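Local coordinates for protein extracellular ligand-binding receptor (Verminephrobacter eiseniae, PDB 4M88) that probably binds amino acids as the extracellular solute-binding component of an ABC transporter, in the manner of the leucine-binding protein family, at residues H120-D125 with Q254-P259; E130-H135 with F228-V233; S142-L147 with G171-N176; T146-L151 with G177-P182. All coordinates share one frame; numbering follows the deposited sequence.

How the interactions relate
Interactions 1 and 2 are buried and apolar where their segments meet, whereas interactions 3 and 4 are partly open and rest on backbone hydrogen bonds. Interaction 1 pairs two chain crossings between the lobes and includes a water bridge. Interaction 2 packs helix 125-138 on the end of strand 227-229, and it touches interaction 1 through Asp125 with Tyr232 and Arg122 with Ser231. Interactions 3 and 4 are successive halves of one parallel strand pair, 143-149 with 174-180, sharing Thr146 and Leu147, and each adds a long lysine-carboxylate salt bridge, the two lysines on opposite faces of the sheet. Interaction 3 touches interaction 2 through Val133 with Ile173 and Phe228 with Leu144.

Interaction 1. Residues H120-D125 with Q254-P259; sequences HVRAGD and QAFPDP
In the hinge between the two lobes of this periplasmic binding protein fold, Arg122 packs against Ala255 and Phe256. Residues 120-125 lead from strand 118-119 of the five-stranded sheet to helix 125-138, which packs on the larger sheet, and residues 254-259 leave strand 250-254 of that larger sheet and lead on toward helix 265-277. The arrangement is consistent with two chain crossings lying against each other, as expected of a type I binding protein. The meeting is mainly apolar. The methyl CB of Ala255 rests 3.9 Å from Arg122 CB, and the tip of the Phe256 ring, CZ, comes within 3.7 Å of the same Arg122 CB. Val121 approaches that ring at its edge, close to the ring plane, with CG1 3.9 Å from Phe256 CE1. The Arg122 guanidinium is engaged elsewhere, in a salt bridge with Glu290 and a hydrogen bond to Ser231 O. The two backbones are joined through a water, which accepts from Ala123 N at 2.9 Å and donates to Ala255 O at 2.6 Å.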
loop_
_atom_site.group_PDB
_atom_site.type_symbol
_atom_site.label_atom_id
_atom_site.label_comp_id
_atom_site.label_asym_id
_atom_site.label_seq_id
_atom_site.Cartn_x
_atom_site.Cartn_y
_atom_site.Cartn_z
ATOM N N HIS A 120 9.552 -1.531 -5.407
ATOM C CA HIS A 120 8.376 -1.746 -4.560
ATOM C C HIS A 120 8.789 -2.129 -3.155
ATOM O O HIS A 120 9.567 -3.055 -2.969
ATOM C CB HIS A 120 7.489 -2.837 -5.165
ATOM C CG HIS A 120 7.113 -2.557 -6.582
ATOM N ND1 HIS A 120 6.062 -1.730 -6.921
ATOM C CD2 HIS A 120 7.691 -2.932 -7.747
ATOM C CE1 HIS A 120 5.994 -1.632 -8.238
ATOM N NE2 HIS A 120 6.974 -2.347 -8.763
ATOM N N VAL A 121 8.275 -1.398 -2.170
ATOM C CA VAL A 121 8.608 -1.649 -0.774
ATOM C C VAL A 121 7.561 -2.579 -0.141
ATOM O O VAL A 121 7.889 -3.398 0.705
ATOM C CB VAL A 121 8.732 -0.321 0.005
ATOM C CG1 VAL A 121 8.986 -0.576 1.473
ATOM C CG2 VAL A 121 9.879 0.511 -0.579
ATOM N N ARG A 122 6.306 -2.446 -0.550
ATOM C CA ARG A 122 5.265 -3.324 -0.022
ATOM C C ARG A 122 5.189 -4.597 -0.850
ATOM O O ARG A 122 5.486 -4.591 -2.052
ATOM C CB ARG A 122 3.899 -2.635 -0.061
ATOM C CG ARG A 122 3.504 -2.204 -1.477
ATOM C CD ARG A 122 2.013 -1.949 -1.580
ATOM N NE ARG A 122 1.554 -1.156 -0.442
ATOM C CZ ARG A 122 0.386 -1.331 0.164
ATOM N NH1 ARG A 122 0.040 -0.558 1.190
ATOM N NH2 ARG A 122 -0.444 -2.277 -0.263
ATOM N N ALA A 123 4.773 -5.688 -0.213
ATOM C CA ALA A 123 4.487 -6.917 -0.945
ATOM C C ALA A 123 3.363 -6.642 -1.939
ATOM O O ALA A 123 2.530 -5.742 -1.731
ATOM C CB ALA A 123 4.082 -8.028 0.016
ATOM N N GLY A 124 3.326 -7.405 -3.025
ATOM C CA GLY A 124 2.303 -7.183 -4.032
ATOM C C GLY A 124 0.937 -7.748 -3.665
ATOM O O GLY A 124 0.835 -8.633 -2.809
ATOM N N ASP A 125 -0.104 -7.218 -4.309
ATOM C CA ASP A 125 -1.459 -7.738 -4.173
ATOM C C ASP A 125 -1.502 -9.236 -4.440
ATOM O O ASP A 125 -2.275 -9.951 -3.806
ATOM C CB ASP A 125 -2.420 -7.018 -5.134
ATOM C CG ASP A 125 -2.794 -5.621 -4.656
ATOM O OD1 ASP A 125 -2.242 -5.177 -3.626
ATOM O OD2 ASP A 125 -3.631 -4.969 -5.329
ATOM N N GLN A 254 -1.565 -7.374 6.031
ATOM C CA GLN A 254 -0.635 -6.267 6.254
ATOM C C GLN A 254 0.656 -6.490 5.498
ATOM O O GLN A 254 1.174 -7.605 5.469
ATOM C CB GLN A 254 -0.319 -6.121 7.739
ATOM C CG GLN A 254 -1.536 -5.908 8.623
ATOM C CD GLN A 254 -2.136 -4.515 8.508
ATOM O OE1 GLN A 254 -2.065 -3.862 7.458
ATOM N NE2 GLN A 254 -2.740 -4.053 9.597
ATOM N N ALA A 255 1.182 -5.428 4.889
ATOM C CA ALA A 255 2.444 -5.517 4.161
ATOM C C ALA A 255 3.597 -5.044 5.034
ATOM O O ALA A 255 4.763 -5.134 4.640
ATOM C CB ALA A 255 2.386 -4.681 2.877
ATOM N N PHE A 256 3.266 -4.558 6.225
ATOM C CA PHE A 256 4.267 -3.993 7.126
ATOM C C PHE A 256 3.909 -4.405 8.542
ATOM O O PHE A 256 2.749 -4.764 8.797
ATOM C CB PHE A 256 4.236 -2.464 7.023
ATOM C CG PHE A 256 4.504 -1.946 5.648
ATOM C CD1 PHE A 256 5.797 -1.947 5.142
ATOM C CD2 PHE A 256 3.468 -1.470 4.849
ATOM C CE1 PHE A 256 6.062 -1.470 3.868
ATOM C CE2 PHE A 256 3.725 -0.994 3.574
ATOM C CZ PHE A 256 5.028 -0.992 3.083
ATOM N N PRO A 257 4.883 -4.339 9.473
ATOM C CA PRO A 257 4.561 -4.583 10.889
ATOM C C PRO A 257 3.499 -3.600 11.355
ATOM O O PRO A 257 3.309 -2.550 10.739
ATOM C CB PRO A 257 5.888 -4.302 11.608
ATOM C CG PRO A 257 6.947 -4.564 10.564
ATOM C CD PRO A 257 6.325 -4.085 9.269
ATOM N N ASP A 258 2.787 -3.939 12.418
ATOM C CA ASP A 258 1.702 -3.081 12.853
ATOM C C ASP A 258 2.253 -1.730 13.299
ATOM O O ASP A 258 3.219 -1.680 14.055
ATOM C CB ASP A 258 0.924 -3.737 13.996
ATOM C CG ASP A 258 -0.352 -2.987 14.314
ATOM O OD1 ASP A 258 -0.255 -1.974 15.038
ATOM O OD2 ASP A 258 -1.431 -3.398 13.816
ATOM N N PRO A 259 1.632 -0.631 12.822
ATOM C CA PRO A 259 2.113 0.728 13.115
ATOM C C PRO A 259 1.926 1.122 14.578
ATOM O O PRO A 259 2.532 2.092 15.032
ATOM C CB PRO A 259 1.258 1.614 12.200
ATOM C CG PRO A 259 0.017 0.806 11.921
ATOM C CD PRO A 259 0.492 -0.630 11.886
HETATM O O HOH W 1 5.611 -6.259 2.509
#

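Interaction 2. Residues E130-H135 with F228-V233; sequences EEIVSH and FVLSYV
Ile132 and Phe228 lie alongside one another, pointing opposite ways, where helix 125-138 lies on the end of strand 227-229. Both branches of the isoleucine take part: CD1 and CG2 each approach Phe228 CB to 4.0 Å, and CG2 reaches on to the first ring atom, CG. With chi2 at 177° the Ile132 chain is extended, and CD1 is carried past the phenylalanine to Leu230. There the two side chains cross at about a right angle, and Ile132 CD1 stands only 3.4 Å from Leu230 CD2, closer than ordinary van der Waals contact, which makes this the tight point of the interface. One helical turn after Ile132, His135 meets the far part of the Phe228 ring. Its CD2 lies 3.8 Å from Phe228 CE1, and that carbon sits at the edge of the imidazole, near its plane. The two rings are nearly perpendicular (85°), with centroids 5.9 Å apart. Beyond the strand the chain turns sharply at Ser231, the centre of an inverse gamma turn closed by Tyr232 N to Leu230 O at 2.7 Å. The packing is a helix-on-sheet contact of an alpha/beta lobe. Strand 227-229 runs between strands 201-205 and 250-254, and Ile132 also touches Val253 of the latter. While Phe228 faces helix 125-138, Val229 points away from it and packs on Ile211 of helix 208-220.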
loop_
_atom_site.group_PDB
_atom_site.type_symbol
_atom_site.label_atom_id
_atom_site.label_comp_id
_atom_site.label_asym_id
_atom_site.label_seq_id
_atom_site.Cartn_x
_atom_site.Cartn_y
_atom_site.Cartn_z
ATOM N N GLU A 130 -2.838 -14.537 -2.470
ATOM C CA GLU A 130 -2.501 -15.949 -2.282
ATOM C C GLU A 130 -2.565 -16.316 -0.802
ATOM O O GLU A 130 -3.077 -17.377 -0.436
ATOM C CB GLU A 130 -1.133 -16.277 -2.877
ATOM C CG GLU A 130 -1.138 -16.311 -4.414
ATOM C CD GLU A 130 0.261 -16.340 -5.026
ATOM O OE1 GLU A 130 1.243 -15.996 -4.327
ATOM O OE2 GLU A 130 0.372 -16.706 -6.217
ATOM N N GLU A 131 -2.052 -15.426 0.039
ATOM C CA GLU A 131 -2.113 -15.596 1.489
ATOM C C GLU A 131 -3.555 -15.626 2.013
ATOM O O GLU A 131 -3.885 -16.436 2.879
ATOM C CB GLU A 131 -1.339 -14.466 2.169
ATOM C CG GLU A 131 -1.305 -14.559 3.677
ATOM C CD GLU A 131 -0.242 -15.512 4.181
ATOM O OE1 GLU A 131 0.448 -16.138 3.343
ATOM O OE2 GLU A 131 -0.094 -15.627 5.419
ATOM N N ILE A 132 -4.403 -14.739 1.499
ATOM C CA ILE A 132 -5.815 -14.717 1.908
ATOM C C ILE A 132 -6.489 -16.031 1.555
ATOM O O ILE A 132 -7.232 -16.601 2.363
ATOM C CB ILE A 132 -6.589 -13.599 1.223
ATOM C CG1 ILE A 132 -6.344 -12.286 1.925
ATOM C CG2 ILE A 132 -8.096 -13.868 1.281
ATOM C CD1 ILE A 132 -7.031 -11.133 1.257
ATOM N N VAL A 133 -6.226 -16.530 0.351
ATOM C CA VAL A 133 -6.887 -17.757 -0.068
ATOM C C VAL A 133 -6.397 -18.960 0.747
ATOM O O VAL A 133 -7.185 -19.849 1.089
ATOM C CB VAL A 133 -6.776 -17.985 -1.590
ATOM C CG1 VAL A 133 -7.488 -19.268 -1.976
ATOM C CG2 VAL A 133 -7.413 -16.813 -2.316
ATOM N N SER A 134 -5.111 -18.972 1.088
ATOM C CA SER A 134 -4.573 -19.992 1.992
ATOM C C SER A 134 -5.253 -19.918 3.370
ATOM O O SER A 134 -5.632 -20.940 3.963
ATOM C CB SER A 134 -3.063 -19.796 2.146
ATOM O OG SER A 134 -2.548 -20.598 3.196
ATOM N N HIS A 135 -5.403 -18.699 3.873
ATOM C CA HIS A 135 -6.000 -18.467 5.183
ATOM C C HIS A 135 -7.452 -18.928 5.179
ATOM O O HIS A 135 -7.911 -19.572 6.124
ATOM C CB HIS A 135 -5.893 -16.982 5.527
ATOM C CG HIS A 135 -6.556 -16.590 6.812
ATOM N ND1 HIS A 135 -5.961 -16.761 8.039
ATOM C CD2 HIS A 135 -7.754 -16.001 7.046
ATOM C CE1 HIS A 135 -6.773 -16.310 8.984
ATOM N NE2 HIS A 135 -7.864 -15.845 8.408
ATOM N N PHE A 228 -12.401 -10.182 4.134
ATOM C CA PHE A 228 -10.952 -10.061 4.053
ATOM C C PHE A 228 -10.610 -8.906 3.132
ATOM O O PHE A 228 -11.238 -8.724 2.085
ATOM C CB PHE A 228 -10.316 -11.338 3.501
ATOM C CG PHE A 228 -10.809 -12.594 4.159
ATOM C CD1 PHE A 228 -10.414 -12.917 5.444
ATOM C CD2 PHE A 228 -11.660 -13.454 3.480
ATOM C CE1 PHE A 228 -10.871 -14.083 6.052
ATOM C CE2 PHE A 228 -12.121 -14.619 4.078
ATOM C CZ PHE A 228 -11.724 -14.927 5.364
ATOM N N VAL A 229 -9.624 -8.113 3.528
ATOM C CA VAL A 229 -9.217 -6.981 2.711
ATOM C C VAL A 229 -7.708 -6.931 2.639
ATOM O O VAL A 229 -7.020 -7.490 3.495
ATOM C CB VAL A 229 -9.739 -5.639 3.276
ATOM C CG1 VAL A 229 -11.251 -5.661 3.395
ATOM C CG2 VAL A 229 -9.097 -5.341 4.622
ATOM N N LEU A 230 -7.190 -6.263 1.610
ATOM C CA LEU A 230 -5.750 -6.131 1.435
ATOM C C LEU A 230 -5.233 -4.901 2.174
ATOM O O LEU A 230 -5.990 -4.231 2.882
ATOM C CB LEU A 230 -5.409 -6.045 -0.054
ATOM C CG LEU A 230 -5.948 -7.190 -0.914
ATOM C CD1 LEU A 230 -5.496 -7.034 -2.369
ATOM C CD2 LEU A 230 -5.488 -8.518 -0.359
ATOM N N SER A 231 -3.946 -4.607 1.996
ATOM C CA SER A 231 -3.265 -3.561 2.761
ATOM C C SER A 231 -3.667 -2.133 2.388
ATOM O O SER A 231 -2.799 -1.324 2.057
ATOM C CB SER A 231 -1.754 -3.693 2.585
ATOM O OG SER A 231 -1.260 -4.838 3.241
ATOM N N TYR A 232 -4.956 -1.802 2.471
ATOM C CA TYR A 232 -5.400 -0.467 2.026
ATOM C C TYR A 232 -6.319 0.307 2.967
ATOM O O TYR A 232 -6.740 1.425 2.650
ATOM C CB TYR A 232 -6.014 -0.563 0.631
ATOM C CG TYR A 232 -5.009 -1.121 -0.337
ATOM C CD1 TYR A 232 -3.861 -0.408 -0.638
ATOM C CD2 TYR A 232 -5.171 -2.383 -0.894
ATOM C CE1 TYR A 232 -2.907 -0.918 -1.495
ATOM C CE2 TYR A 232 -4.221 -2.903 -1.760
ATOM C CZ TYR A 232 -3.094 -2.168 -2.050
ATOM O OH TYR A 232 -2.148 -2.681 -2.907
ATOM N N VAL A 233 -6.629 -0.280 4.115
ATOM C CA VAL A 233 -7.471 0.392 5.103
ATOM C C VAL A 233 -6.913 0.140 6.496
ATOM O O VAL A 233 -6.174 -0.828 6.698
ATOM C CB VAL A 233 -8.933 -0.102 5.040
ATOM C CG1 VAL A 233 -9.582 0.318 3.746
ATOM C CG2 VAL A 233 -8.999 -1.608 5.208
#

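Interaction 3. Residues S142-L147 with G171-N176; sequences SKLATL and GKIELN
Leu144 packs against Ile173 and Leu175 on the well-packed face of two parallel strands, 143-147 and 174-176, with Ile173 coming just before the second strand, while Lys143 and Glu174 lie on the looser, more exposed face. The backbones are joined by hydrogen bonds that switch from partner to partner as in regular parallel sheet. Leu144 bonds to the residues before and after Leu175, its N giving to Glu174 O at 2.9 Å and its O accepting from Asn176 N. Glu174 N to Ser142 O and Thr146 N to Asn176 O carry the same pattern outward at the two ends. On the packed face, Leu144 CB is 4.1 Å from Ile173 CG2 and 4.2 Å from Leu175 CD1. The same Leu175 CD1 also comes within 3.6 Å of Thr146 OG1, a hydroxyl that is buried by the contact and has no partner in the model. On the other face the extended chains of Lys143 and Glu174 run side by side in the same direction. Their ends are joined loosely, Lys143 NZ lying 3.6 Å from Glu174 OE2 in a long salt bridge, and the ammonium has a firmer partner in Leu197 O. The strand pair belongs to a beta-alpha-beta crossover through helix 152-166, with 174-180 as an outermost strand of its sheet. Helix 152-166 covers Thr146, Ile173 and Leu175, and helix 125-138 covers Leu144 and Ile173. Strand 201-205 flanks strand 143-149 on the side away from 174-180.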
loop_
_atom_site.group_PDB
_atom_site.type_symbol
_atom_site.label_atom_id
_atom_site.label_comp_id
_atom_site.label_asym_id
_atom_site.label_seq_id
_atom_site.Cartn_x
_atom_site.Cartn_y
_atom_site.Cartn_z
ATOM N N SER A 142 -14.844 -23.525 1.783
ATOM C CA SER A 142 -14.859 -24.155 0.472
ATOM C C SER A 142 -15.561 -23.260 -0.553
ATOM O O SER A 142 -15.565 -23.560 -1.744
ATOM C CB SER A 142 -15.552 -25.519 0.552
ATOM O OG SER A 142 -16.872 -25.390 1.051
ATOM N N LYS A 143 -16.165 -22.166 -0.095
ATOM C CA LYS A 143 -16.788 -21.216 -1.009
ATOM C C LYS A 143 -16.485 -19.769 -0.634
ATOM O O LYS A 143 -16.794 -19.322 0.477
ATOM C CB LYS A 143 -18.297 -21.433 -1.095
ATOM C CG LYS A 143 -18.977 -20.469 -2.053
ATOM C CD LYS A 143 -20.417 -20.873 -2.332
ATOM C CE LYS A 143 -21.018 -19.988 -3.412
ATOM N NZ LYS A 143 -22.308 -20.509 -3.938
ATOM N N LEU A 144 -15.882 -19.047 -1.575
ATOM C CA LEU A 144 -15.456 -17.664 -1.370
ATOM C C LEU A 144 -16.127 -16.749 -2.377
ATOM O O LEU A 144 -16.273 -17.115 -3.541
ATOM C CB LEU A 144 -13.949 -17.550 -1.577
ATOM C CG LEU A 144 -13.020 -17.753 -0.387
ATOM C CD1 LEU A 144 -11.557 -17.667 -0.837
ATOM C CD2 LEU A 144 -13.312 -16.706 0.682
ATOM N N ALA A 145 -16.536 -15.564 -1.935
ATOM C CA ALA A 145 -17.009 -14.538 -2.855
ATOM C C ALA A 145 -15.999 -13.394 -2.849
ATOM O O ALA A 145 -15.332 -13.161 -1.844
ATOM C CB ALA A 145 -18.372 -14.024 -2.432
ATOM N N THR A 146 -15.882 -12.686 -3.967
ATOM C CA THR A 146 -15.042 -11.487 -4.022
ATOM C C THR A 146 -15.896 -10.324 -4.504
ATOM O O THR A 146 -16.606 -10.454 -5.500
ATOM C CB THR A 146 -13.865 -11.641 -4.991
ATOM O OG1 THR A 146 -13.077 -12.779 -4.620
ATOM C CG2 THR A 146 -12.987 -10.377 -4.987
ATOM N N LEU A 147 -15.843 -9.208 -3.783
ATOM C CA LEU A 147 -16.481 -7.965 -4.222
ATOM C C LEU A 147 -15.378 -7.056 -4.730
ATOM O O LEU A 147 -14.456 -6.751 -3.979
ATOM C CB LEU A 147 -17.187 -7.298 -3.048
ATOM C CG LEU A 147 -17.771 -5.899 -3.295
ATOM C CD1 LEU A 147 -18.856 -5.965 -4.372
ATOM C CD2 LEU A 147 -18.349 -5.314 -2.009
ATOM N N GLY A 171 -7.056 -27.861 -1.796
ATOM C CA GLY A 171 -8.116 -28.458 -2.587
ATOM C C GLY A 171 -9.015 -27.419 -3.221
ATOM O O GLY A 171 -8.690 -26.232 -3.237
ATOM N N LYS A 172 -10.161 -27.870 -3.722
ATOM C CA LYS A 172 -11.069 -27.023 -4.488
ATOM C C LYS A 172 -11.865 -26.033 -3.639
ATOM O O LYS A 172 -12.518 -26.410 -2.668
ATOM C CB LYS A 172 -12.038 -27.881 -5.308
ATOM C CG LYS A 172 -11.428 -28.502 -6.540
ATOM C CD LYS A 172 -12.482 -28.707 -7.617
ATOM C CE LYS A 172 -13.410 -29.865 -7.295
ATOM N NZ LYS A 172 -14.236 -30.256 -8.478
ATOM N N ILE A 173 -11.793 -24.764 -4.020
ATOM C CA ILE A 173 -12.662 -23.737 -3.462
ATOM C C ILE A 173 -13.520 -23.206 -4.591
ATOM O O ILE A 173 -13.006 -22.899 -5.673
ATOM C CB ILE A 173 -11.862 -22.552 -2.903
ATOM C CG1 ILE A 173 -11.005 -22.990 -1.722
ATOM C CG2 ILE A 173 -12.800 -21.428 -2.453
ATOM C CD1 ILE A 173 -10.142 -21.879 -1.207
ATOM N N GLU A 174 -14.825 -23.097 -4.355
ATOM C CA GLU A 174 -15.692 -22.468 -5.337
ATOM C C GLU A 174 -15.588 -20.969 -5.164
ATOM O O GLU A 174 -15.679 -20.461 -4.043
ATOM C CB GLU A 174 -17.145 -22.909 -5.167
ATOM C CG GLU A 174 -18.092 -22.218 -6.136
ATOM C CD GLU A 174 -19.547 -22.572 -5.892
ATOM O OE1 GLU A 174 -19.817 -23.390 -4.986
ATOM O OE2 GLU A 174 -20.418 -22.025 -6.607
ATOM N N LEU A 175 -15.388 -20.256 -6.265
ATOM C CA LEU A 175 -15.212 -18.811 -6.189
ATOM C C LEU A 175 -16.270 -18.064 -6.995
ATOM O O LEU A 175 -16.513 -18.396 -8.150
ATOM C CB LEU A 175 -13.813 -18.436 -6.693
ATOM C CG LEU A 175 -13.531 -16.942 -6.858
ATOM C CD1 LEU A 175 -13.426 -16.256 -5.496
ATOM C CD2 LEU A 175 -12.261 -16.734 -7.673
ATOM N N ASN A 176 -16.900 -17.058 -6.393
ATOM C CA ASN A 176 -17.778 -16.168 -7.146
ATOM C C ASN A 176 -17.255 -14.750 -7.057
ATOM O O ASN A 176 -16.851 -14.312 -5.988
ATOM C CB ASN A 176 -19.207 -16.217 -6.607
ATOM C CG ASN A 176 -19.878 -17.541 -6.875
ATOM O OD1 ASN A 176 -19.640 -18.172 -7.903
ATOM N ND2 ASN A 176 -20.721 -17.974 -5.951
#

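Interaction 4. Residues T146-L151 with G177-P182; sequences TLYQDL and GVKSGP
Thr146 to Gln149 run parallel to Gly177 to Ser180, the two strand segments twisted by 27° against each other, in the C-terminal half of the strand pair of a beta-alpha-beta unit. Val178 N gives the shortest bond between them, 2.7 Å to Thr146 O and almost perfectly straight (177°). The backbone pattern continues with Tyr148 N to Val178 O, Ser180 N to Tyr148 O, and finally Asp150 N to Ser180 O at 3.0 Å, where the chain leaves the strand through an inverse gamma turn centred on Asp150. Tyr148 and Lys179 carry most of the side-chain contact. Tyr148 CG lies between the backbone N and the carbonyl carbon (chi1 70°), and the ring extends over the neighbouring strand. Lys179 CA sits over one face, 4.0 Å from the centroid, as a CH-pi contact, and Lys179 CB lies 3.6 Å from Tyr148 OH. Farther out, Lys179 CD passes 3.4 Å from Asp150 CG. On the opposite face of the sheet, Leu147 CD1 touches Ser180 CB at 4.0 Å, and both residues also meet helix 184-195. Farther on, the extended Gln149 places NE2 3.7 Å from Pro182 CB. The strands are therefore held mainly by backbone bonds, with a lysine whose hydrocarbon part does the packing against Tyr148 and Asp150. Its charged end is only loosely paired, since NZ stands 3.7 Å from Asp150 OD2, a long salt bridge between two exposed residues.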
loop_
_atom_site.group_PDB
_atom_site.type_symbol
_atom_site.label_atom_id
_atom_site.label_comp_id
_atom_site.label_asym_id
_atom_site.label_seq_id
_atom_site.Cartn_x
_atom_site.Cartn_y
_atom_site.Cartn_z
ATOM N N THR A 146 -15.882 -12.686 -3.967
ATOM C CA THR A 146 -15.042 -11.487 -4.022
ATOM C C THR A 146 -15.896 -10.324 -4.504
ATOM O O THR A 146 -16.606 -10.454 -5.500
ATOM C CB THR A 146 -13.865 -11.641 -4.991
ATOM O OG1 THR A 146 -13.077 -12.779 -4.620
ATOM C CG2 THR A 146 -12.987 -10.377 -4.987
ATOM N N LEU A 147 -15.843 -9.208 -3.783
ATOM C CA LEU A 147 -16.481 -7.965 -4.222
ATOM C C LEU A 147 -15.378 -7.056 -4.730
ATOM O O LEU A 147 -14.456 -6.751 -3.979
ATOM C CB LEU A 147 -17.187 -7.298 -3.048
ATOM C CG LEU A 147 -17.771 -5.899 -3.295
ATOM C CD1 LEU A 147 -18.856 -5.965 -4.372
ATOM C CD2 LEU A 147 -18.349 -5.314 -2.009
ATOM N N TYR A 148 -15.427 -6.632 -5.996
ATOM C CA TYR A 148 -14.324 -5.804 -6.502
ATOM C C TYR A 148 -14.810 -4.623 -7.331
ATOM O O TYR A 148 -15.845 -4.696 -7.980
ATOM C CB TYR A 148 -13.300 -6.648 -7.282
ATOM C CG TYR A 148 -13.794 -7.157 -8.614
ATOM C CD1 TYR A 148 -13.399 -6.542 -9.796
ATOM C CD2 TYR A 148 -14.649 -8.247 -8.689
ATOM C CE1 TYR A 148 -13.841 -6.988 -11.016
ATOM C CE2 TYR A 148 -15.102 -8.709 -9.918
ATOM C CZ TYR A 148 -14.680 -8.070 -11.074
ATOM O OH TYR A 148 -15.107 -8.500 -12.307
ATOM N N GLN A 149 -14.072 -3.521 -7.287
ATOM C CA GLN A 149 -14.509 -2.343 -8.034
ATOM C C GLN A 149 -14.137 -2.507 -9.498
ATOM O O GLN A 149 -13.069 -3.033 -9.820
ATOM C CB GLN A 149 -13.902 -1.054 -7.483
ATOM C CG GLN A 149 -14.470 0.207 -8.166
ATOM C CD GLN A 149 -13.866 1.497 -7.654
ATOM O OE1 GLN A 149 -13.493 1.604 -6.490
ATOM N NE2 GLN A 149 -13.765 2.488 -8.530
ATOM N N ASP A 150 -15.028 -2.039 -10.370
ATOM C CA ASP A 150 -14.844 -2.099 -11.815
ATOM C C ASP A 150 -13.814 -1.065 -12.258
ATOM O O ASP A 150 -14.155 0.021 -12.741
ATOM C CB ASP A 150 -16.185 -1.880 -12.519
ATOM C CG ASP A 150 -16.103 -2.100 -14.015
ATOM O OD1 ASP A 150 -15.060 -2.594 -14.494
ATOM O OD2 ASP A 150 -17.092 -1.788 -14.708
ATOM N N LEU A 151 -12.551 -1.426 -12.078
ATOM C CA LEU A 151 -11.405 -0.581 -12.371
ATOM C C LEU A 151 -10.365 -1.560 -12.903
ATOM O O LEU A 151 -10.414 -2.737 -12.551
ATOM C CB LEU A 151 -10.904 0.011 -11.059
ATOM C CG LEU A 151 -10.167 1.335 -11.063
ATOM C CD1 LEU A 151 -11.075 2.382 -11.667
ATOM C CD2 LEU A 151 -9.762 1.711 -9.646
ATOM N N GLY A 177 -17.249 -14.031 -8.171
ATOM C CA GLY A 177 -16.731 -12.669 -8.146
ATOM C C GLY A 177 -17.791 -11.699 -8.604
ATOM O O GLY A 177 -18.376 -11.873 -9.679
ATOM N N VAL A 178 -18.040 -10.685 -7.791
ATOM C CA VAL A 178 -19.096 -9.717 -8.069
ATOM C C VAL A 178 -18.491 -8.341 -8.282
ATOM O O VAL A 178 -17.849 -7.794 -7.392
ATOM C CB VAL A 178 -20.107 -9.670 -6.926
ATOM C CG1 VAL A 178 -21.159 -8.617 -7.195
ATOM C CG2 VAL A 178 -20.767 -11.039 -6.759
ATOM N N LYS A 179 -18.677 -7.790 -9.476
ATOM C CA LYS A 179 -18.109 -6.493 -9.812
ATOM C C LYS A 179 -19.089 -5.405 -9.392
ATOM O O LYS A 179 -20.305 -5.614 -9.419
ATOM C CB LYS A 179 -17.861 -6.422 -11.323
ATOM C CG LYS A 179 -16.980 -5.272 -11.769
ATOM C CD LYS A 179 -16.595 -5.397 -13.240
ATOM C CE LYS A 179 -17.818 -5.439 -14.140
ATOM N NZ LYS A 179 -17.450 -5.320 -15.590
ATOM N N SER A 180 -18.575 -4.239 -9.017
ATOM C CA SER A 180 -19.449 -3.131 -8.626
ATOM C C SER A 180 -18.849 -1.779 -8.985
ATOM O O SER A 180 -17.628 -1.600 -8.950
ATOM C CB SER A 180 -19.727 -3.164 -7.119
ATOM O OG SER A 180 -20.629 -2.126 -6.760
ATOM N N GLY A 181 -19.717 -0.831 -9.324
ATOM C CA GLY A 181 -19.315 0.556 -9.426
ATOM C C GLY A 181 -19.086 1.085 -8.026
ATOM O O GLY A 181 -19.487 0.462 -7.051
ATOM N N PRO A 182 -18.445 2.252 -7.913
ATOM C CA PRO A 182 -18.054 2.692 -6.573
ATOM C C PRO A 182 -19.180 3.386 -5.799
ATOM O O PRO A 182 -19.045 3.581 -4.591
ATOM C CB PRO A 182 -16.904 3.661 -6.857
ATOM C CG PRO A 182 -17.220 4.224 -8.209
ATOM C CD PRO A 182 -17.927 3.129 -8.977
#